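Local coordinates for protein putative polyketide cyclase SMa1630 (Sinorhizobium meliloti 1021, PDB 4U13) that is of unproven function but, with its SnoaL-like fold of the NTF2 clan, may act as a polyketide cyclase, at residues 33-37 with 48-52; 56-60 with 82-86. All coordinates share one frame; numbering follows the deposited sequence.

Contact 1. Residues 33-37 with 48-52; sequences AVVED and ILRWW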
ATOM      1  N   ALA A  33     -16.008  -1.491 -18.940  1.00 77.34           N
ATOM      2  CA  ALA A  33     -14.606  -1.044 -18.936  1.00 74.49           C
ATOM      3  C   ALA A  33     -13.695  -1.974 -19.725  1.00 75.81           C
ATOM      4  O   ALA A  33     -14.010  -3.140 -19.934  1.00 76.54           O
ATOM      5  CB  ALA A  33     -14.089  -0.948 -17.522  1.00 72.42           C
ATOM      6  N   VAL A  34     -12.553  -1.439 -20.151  1.00 72.65           N
ATOM      7  CA  VAL A  34     -11.534  -2.203 -20.851  1.00 66.29           C
ATOM      8  C   VAL A  34     -10.169  -2.053 -20.187  1.00 60.62           C
ATOM      9  O   VAL A  34      -9.778  -0.968 -19.801  1.00 57.25           O
ATOM     10  CB  VAL A  34     -11.321  -1.696 -22.285  1.00 72.82           C
ATOM     11  CG1 VAL A  34     -10.228  -2.512 -22.988  1.00 73.83           C
ATOM     12  CG2 VAL A  34     -12.606  -1.771 -23.060  1.00 74.66           C
ATOM     13  N   VAL A  35      -9.458  -3.169 -20.122  1.00 57.53           N
ATOM     14  CA  VAL A  35      -8.075  -3.244 -19.761  1.00 56.67           C
ATOM     15  C   VAL A  35      -7.328  -3.859 -20.941  1.00 60.20           C
ATOM     16  O   VAL A  35      -7.717  -4.958 -21.422  1.00 57.64           O
ATOM     17  CB  VAL A  35      -7.875  -4.163 -18.560  1.00 57.63           C
ATOM     18  CG1 VAL A  35      -6.397  -4.466 -18.350  1.00 57.73           C
ATOM     19  CG2 VAL A  35      -8.490  -3.539 -17.323  1.00 56.40           C
ATOM     20  N   GLU A  36      -6.280  -3.143 -21.400  1.00 59.61           N
ATOM     21  CA  GLU A  36      -5.289  -3.667 -22.325  1.00 60.85           C
ATOM     22  C   GLU A  36      -3.951  -3.894 -21.632  1.00 60.39           C
ATOM     23  O   GLU A  36      -3.385  -2.974 -21.084  1.00 57.92           O
ATOM     24  CB  GLU A  36      -5.129  -2.704 -23.481  1.00 64.46           C
ATOM     25  CG  GLU A  36      -6.466  -2.243 -24.032  1.00 68.49           C
ATOM     26  N   ASP A  37      -3.443  -5.123 -21.673  1.00 65.47           N
ATOM     27  CA  ASP A  37      -2.186  -5.496 -20.993  1.00 68.61           C
ATOM     28  C   ASP A  37      -1.571  -6.701 -21.677  1.00 73.56           C
ATOM     29  O   ASP A  37      -2.298  -7.587 -22.115  1.00 79.14           O
ATOM     30  CB  ASP A  37      -2.489  -5.892 -19.522  1.00 66.62           C
ATOM     31  CG  ASP A  37      -1.206  -6.314 -18.687  1.00 66.09           C
ATOM     32  OD1 ASP A  37      -0.185  -5.550 -18.582  1.00 65.24           O
ATOM     33  OD2 ASP A  37      -1.230  -7.438 -18.101  1.00 62.72           O
ATOM     34  N   ILE A  48     -12.030  -8.668 -16.703  1.00 55.62           N
ATOM     35  CA  ILE A  48     -11.031  -7.964 -15.975  1.00 55.56           C
ATOM     36  C   ILE A  48     -10.639  -8.743 -14.702  1.00 58.93           C
ATOM     37  O   ILE A  48      -9.429  -8.878 -14.355  1.00 58.18           O
ATOM     38  CB  ILE A  48     -11.503  -6.540 -15.690  1.00 55.25           C
ATOM     39  CG1 ILE A  48     -11.532  -5.714 -16.985  1.00 54.22           C
ATOM     40  CG2 ILE A  48     -10.562  -5.853 -14.733  1.00 54.16           C
ATOM     41  CD1 ILE A  48     -12.234  -4.380 -16.847  1.00 54.02           C
ATOM     42  N   LEU A  49     -11.639  -9.249 -13.988  1.00 62.36           N
ATOM     43  CA  LEU A  49     -11.345 -10.040 -12.801  1.00 60.98           C
ATOM     44  C   LEU A  49     -10.535 -11.276 -13.141  1.00 58.86           C
ATOM     45  O   LEU A  49      -9.669 -11.710 -12.360  1.00 56.47           O
ATOM     46  CB  LEU A  49     -12.620 -10.446 -12.070  1.00 67.15           C
ATOM     47  CG  LEU A  49     -13.211  -9.472 -11.060  1.00 69.79           C
ATOM     48  CD1 LEU A  49     -14.557  -9.987 -10.599  1.00 71.87           C
ATOM     49  CD2 LEU A  49     -12.295  -9.309  -9.851  1.00 72.37           C
ATOM     50  N   ARG A  50     -10.848 -11.893 -14.276  1.00 63.19           N
ATOM     51  CA  ARG A  50     -10.133 -13.117 -14.686  1.00 65.08           C
ATOM     52  C   ARG A  50      -8.696 -12.774 -14.911  1.00 58.78           C
ATOM     53  O   ARG A  50      -7.803 -13.477 -14.472  1.00 59.31           O
ATOM     54  CB  ARG A  50     -10.734 -13.750 -15.951  1.00 74.71           C
ATOM     55  CG  ARG A  50     -12.081 -14.446 -15.680  1.00 82.03           C
ATOM     56  CD  ARG A  50     -12.538 -15.414 -16.773  1.00 86.16           C
ATOM     57  NE  ARG A  50     -12.433 -14.883 -18.124  1.00 97.31           N
ATOM     58  CZ  ARG A  50     -12.550 -15.607 -19.231  1.00107.73           C
ATOM     59  NH1 ARG A  50     -12.414 -15.003 -20.417  1.00111.84           N
ATOM     60  NH2 ARG A  50     -12.793 -16.923 -19.166  1.00103.81           N
ATOM     61  N   TRP A  51      -8.503 -11.646 -15.564  1.00 55.54           N
ATOM     62  CA  TRP A  51      -7.214 -11.199 -15.908  1.00 55.73           C
ATOM     63  C   TRP A  51      -6.373 -10.918 -14.656  1.00 58.30           C
ATOM     64  O   TRP A  51      -5.180 -11.312 -14.615  1.00 58.23           O
ATOM     65  CB  TRP A  51      -7.348  -9.947 -16.728  1.00 59.60           C
ATOM     66  CG  TRP A  51      -6.085  -9.105 -16.746  1.00 58.77           C
ATOM     67  CD1 TRP A  51      -4.948  -9.342 -17.466  1.00 59.78           C
ATOM     68  CD2 TRP A  51      -5.869  -7.902 -16.029  1.00 57.74           C
ATOM     69  NE1 TRP A  51      -4.016  -8.346 -17.225  1.00 61.22           N
ATOM     70  CE2 TRP A  51      -4.557  -7.447 -16.347  1.00 58.51           C
ATOM     71  CE3 TRP A  51      -6.641  -7.161 -15.130  1.00 58.53           C
ATOM     72  CZ2 TRP A  51      -4.023  -6.261 -15.823  1.00 57.83           C
ATOM     73  CZ3 TRP A  51      -6.088  -5.991 -14.564  1.00 56.96           C
ATOM     74  CH2 TRP A  51      -4.801  -5.555 -14.921  1.00 57.22           C
ATOM     75  N   TRP A  52      -6.985 -10.231 -13.677  1.00 53.71           N
ATOM     76  CA  TRP A  52      -6.319  -9.841 -12.443  1.00 54.97           C
ATOM     77  C   TRP A  52      -5.936 -11.067 -11.594  1.00 54.87           C
ATOM     78  O   TRP A  52      -4.811 -11.172 -11.060  1.00 53.97           O
ATOM     79  CB  TRP A  52      -7.225  -8.868 -11.683  1.00 57.04           C
ATOM     80  CG  TRP A  52      -6.678  -8.372 -10.395  1.00 58.27           C
ATOM     81  CD1 TRP A  52      -5.712  -7.439 -10.220  1.00 58.60           C
ATOM     82  CD2 TRP A  52      -7.125  -8.729  -9.093  1.00 60.87           C
ATOM     83  NE1 TRP A  52      -5.497  -7.223  -8.894  1.00 55.77           N
ATOM     84  CE2 TRP A  52      -6.349  -7.998  -8.172  1.00 58.57           C
ATOM     85  CE3 TRP A  52      -8.099  -9.621  -8.609  1.00 60.51           C
ATOM     86  CZ2 TRP A  52      -6.510  -8.126  -6.788  1.00 61.60           C
ATOM     87  CZ3 TRP A  52      -8.252  -9.757  -7.240  1.00 62.92           C
ATOM     88  CH2 TRP A  52      -7.467  -8.992  -6.339  1.00 60.17           C
TER
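V35, I48 and W51 carry the apolar share of this strand-to-helix packing. The two methyls of V35 divide the work: with chi1 at 169°, CG1 lies anti to the backbone N and meets the W51 indole, while CG2 turns to I48. V35 CG1 makes a CH-pi contact over the ring face, 3.8 Å from the centroid of the six-membered ring of W51 and 7° off its normal. V35 CG2 rests 3.8 Å from I48 CG1, and at the start of the strand A33 CB lies 4.0 Å from I48 CD1. F29 also touches V35 and I48.

The polar share is one hydrogen bond, W51 NE1 to D37 OD2, 3.1 Å long with an N-H...O angle of 157°. OD2 lies in the indole plane and takes the N-H on its anti side, the donor tilted somewhat out of the carboxylate plane, which itself stands steeply to the ring. A phenylalanine in place of W51 would probably leave D37 OD2 without this donor and give V35 CG1 a smaller aromatic face.

Face and edge of one indole thus serve different chemistries: dispersion holds the ring against the NTF2-like sheet, while the directional N-H bond is likely to limit its rotation.

Contact 2. Residues 56-60 with 82-86; sequences KKAAS and SGRFP
The straightest link between A59 and R84 is a backbone hydrogen bond: R84 N donates to A59 O over 3.0 Å at 162°, in the carbonyl plane and on a lone pair. Beside it, A59 CA approaches R84 O at 3.6 Å as a CA-H...O contact, and A59 CB lies 4.0 Å from F85 CD2, meeting the ring obliquely.

The R84 side chain adds a second, looser layer. Its CG is anti to the backbone N (chi1 -176°), and a bend at chi3 (45°) folds the guanidinium back over the helix end. There NH1 of R84 makes two weak hydrogen bonds, each 3.4 Å, to K57 O at the guanidinium edge and to S60 OG. Carbonyls at a helix C-terminus would be expected to favour the positive charge, although the long bonds and exposed setting suggest a modest hold.

The backbone turns on both sides of the contact. S60 leaves the helix with positive phi while its N still bonds to K56 O at 2.8 Å, and R84 is the centre of an inverse gamma turn. Farther out, G83 N is hydrogen-bonded to S88 OG, within the same loop.

The contact therefore joins the C-terminal end of helix 44-59 to the loop between strands 74-82 and 90-99, next to the backbone pairing of S82 with V62 on strand 62-71.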
ATOM      1  N   LYS A  56      -1.975 -12.476 -10.766  1.00 55.09           N
ATOM      2  CA  LYS A  56      -1.543 -12.677  -9.388  1.00 55.54           C
ATOM      3  C   LYS A  56      -0.974 -14.057  -9.193  1.00 57.55           C
ATOM      4  O   LYS A  56       0.069 -14.199  -8.555  1.00 56.64           O
ATOM      5  CB  LYS A  56      -2.731 -12.513  -8.460  1.00 61.33           C
ATOM      6  CG  LYS A  56      -3.229 -11.089  -8.365  1.00 63.08           C
ATOM      7  CD  LYS A  56      -2.610 -10.412  -7.180  1.00 66.40           C
ATOM      8  CE  LYS A  56      -3.065  -8.962  -7.052  1.00 64.12           C
ATOM      9  NZ  LYS A  56      -1.944  -8.261  -6.381  1.00 62.50           N
ATOM     10  N   LYS A  57      -1.648 -15.076  -9.718  1.00 57.49           N
ATOM     11  CA  LYS A  57      -1.129 -16.470  -9.641  1.00 63.74           C
ATOM     12  C   LYS A  57       0.178 -16.622 -10.397  1.00 63.28           C
ATOM     13  O   LYS A  57       1.079 -17.299  -9.923  1.00 61.13           O
ATOM     14  CB  LYS A  57      -2.082 -17.532 -10.240  1.00 68.35           C
ATOM     15  CG  LYS A  57      -3.572 -17.301 -10.020  1.00 79.16           C
ATOM     16  CD  LYS A  57      -4.071 -17.729  -8.651  1.00 87.32           C
ATOM     17  CE  LYS A  57      -5.489 -18.307  -8.769  1.00 94.00           C
ATOM     18  NZ  LYS A  57      -6.234 -18.364  -7.476  1.00 94.33           N
ATOM     19  N   ALA A  58       0.231 -16.057 -11.611  1.00 62.81           N
ATOM     20  CA  ALA A  58       1.400 -16.132 -12.474  1.00 63.67           C
ATOM     21  C   ALA A  58       2.615 -15.525 -11.789  1.00 66.98           C
ATOM     22  O   ALA A  58       3.666 -16.163 -11.788  1.00 69.31           O
ATOM     23  CB  ALA A  58       1.161 -15.415 -13.791  1.00 60.52           C
ATOM     24  N   ALA A  59       2.491 -14.334 -11.193  1.00 60.39           N
ATOM     25  CA  ALA A  59       3.712 -13.682 -10.720  1.00 61.67           C
ATOM     26  C   ALA A  59       3.781 -13.208  -9.259  1.00 67.40           C
ATOM     27  O   ALA A  59       4.880 -12.798  -8.813  1.00 66.33           O
ATOM     28  CB  ALA A  59       4.078 -12.559 -11.654  1.00 60.16           C
ATOM     29  N   SER A  60       2.660 -13.251  -8.512  1.00 67.51           N
ATOM     30  CA  SER A  60       2.607 -12.685  -7.140  1.00 62.55           C
ATOM     31  C   SER A  60       3.261 -11.289  -7.089  1.00 62.52           C
ATOM     32  O   SER A  60       4.128 -11.010  -6.259  1.00 61.95           O
ATOM     33  CB  SER A  60       3.346 -13.620  -6.182  1.00 63.94           C
ATOM     34  OG  SER A  60       2.801 -14.933  -6.216  1.00 71.05           O
ATOM     35  N   SER A  82       7.184  -5.638  -9.626  1.00 50.41           N
ATOM     36  CA  SER A  82       8.208  -6.459  -9.067  1.00 54.22           C
ATOM     37  C   SER A  82       7.571  -7.821  -8.860  1.00 55.00           C
ATOM     38  O   SER A  82       6.439  -7.896  -8.386  1.00 55.66           O
ATOM     39  CB  SER A  82       8.565  -5.816  -7.718  1.00 57.89           C
ATOM     40  OG  SER A  82       9.755  -6.344  -7.203  1.00 62.06           O
ATOM     41  N   GLY A  83       8.287  -8.904  -9.162  1.00 56.68           N
ATOM     42  CA  GLY A  83       7.758 -10.263  -8.855  1.00 55.90           C
ATOM     43  C   GLY A  83       8.489 -11.424  -9.507  1.00 56.59           C
ATOM     44  O   GLY A  83       9.615 -11.270  -9.987  1.00 57.24           O
ATOM     45  N   ARG A  84       7.829 -12.572  -9.509  1.00 56.70           N
ATOM     46  CA  ARG A  84       8.342 -13.805 -10.086  1.00 59.45           C
ATOM     47  C   ARG A  84       7.965 -13.836 -11.595  1.00 55.99           C
ATOM     48  O   ARG A  84       6.966 -14.419 -12.003  1.00 57.56           O
ATOM     49  CB  ARG A  84       7.814 -15.049  -9.314  1.00 61.55           C
ATOM     50  CG  ARG A  84       8.371 -16.409  -9.796  1.00 67.48           C
ATOM     51  CD  ARG A  84       7.678 -17.697  -9.239  1.00 72.96           C
ATOM     52  NE  ARG A  84       6.193 -17.624  -9.269  1.00 79.94           N
ATOM     53  CZ  ARG A  84       5.408 -17.123  -8.293  1.00 81.82           C
ATOM     54  NH1 ARG A  84       4.081 -17.085  -8.449  1.00 80.57           N
ATOM     55  NH2 ARG A  84       5.934 -16.651  -7.156  1.00 83.65           N
ATOM     56  N   PHE A  85       8.800 -13.197 -12.404  1.00 53.33           N
ATOM     57  CA  PHE A  85       8.613 -13.120 -13.845  1.00 51.67           C
ATOM     58  C   PHE A  85       9.931 -12.654 -14.448  1.00 52.79           C
ATOM     59  O   PHE A  85      10.733 -11.993 -13.766  1.00 53.96           O
ATOM     60  CB  PHE A  85       7.441 -12.183 -14.227  1.00 52.69           C
ATOM     61  CG  PHE A  85       7.648 -10.690 -13.865  1.00 54.32           C
ATOM     62  CD1 PHE A  85       8.357  -9.812 -14.715  1.00 55.31           C
ATOM     63  CD2 PHE A  85       7.075 -10.165 -12.705  1.00 53.43           C
ATOM     64  CE1 PHE A  85       8.514  -8.476 -14.368  1.00 56.22           C
ATOM     65  CE2 PHE A  85       7.232  -8.840 -12.372  1.00 52.26           C
ATOM     66  CZ  PHE A  85       7.940  -8.003 -13.181  1.00 53.83           C
ATOM     67  N   PRO A  86      10.153 -12.955 -15.731  1.00 52.44           N
ATOM     68  CA  PRO A  86      11.465 -12.689 -16.327  1.00 52.27           C
ATOM     69  C   PRO A  86      11.734 -11.222 -16.402  1.00 53.07           C
ATOM     70  O   PRO A  86      10.888 -10.455 -16.887  1.00 50.86           O
ATOM     71  CB  PRO A  86      11.335 -13.266 -17.758  1.00 55.38           C
ATOM     72  CG  PRO A  86      10.158 -14.233 -17.724  1.00 55.46           C
ATOM     73  CD  PRO A  86       9.235 -13.668 -16.657  1.00 53.37           C
TER

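Overall arrangement
Helix 44-59 is common to both contacts, which follow one another along the chain with centres about 16 Å apart; apart from adjoining in sequence, their segments do not touch. Contact 1, centred about 9 Å from the chain centre, is mostly buried and sets the helix against strand 33-37. Contact 2, at about 15 Å, is a surface contact between the helix end and a loop. D17 of helix 8-19 is bonded to the shared helix at two places, OD1 to W52 NE1 and backbone O to K56 NZ, though neither W52 nor K56 takes part in the contacts themselves. Helix and curved sheet enclose the pocket in NTF2-like folds, but no ligand or catalytic residue is identified here.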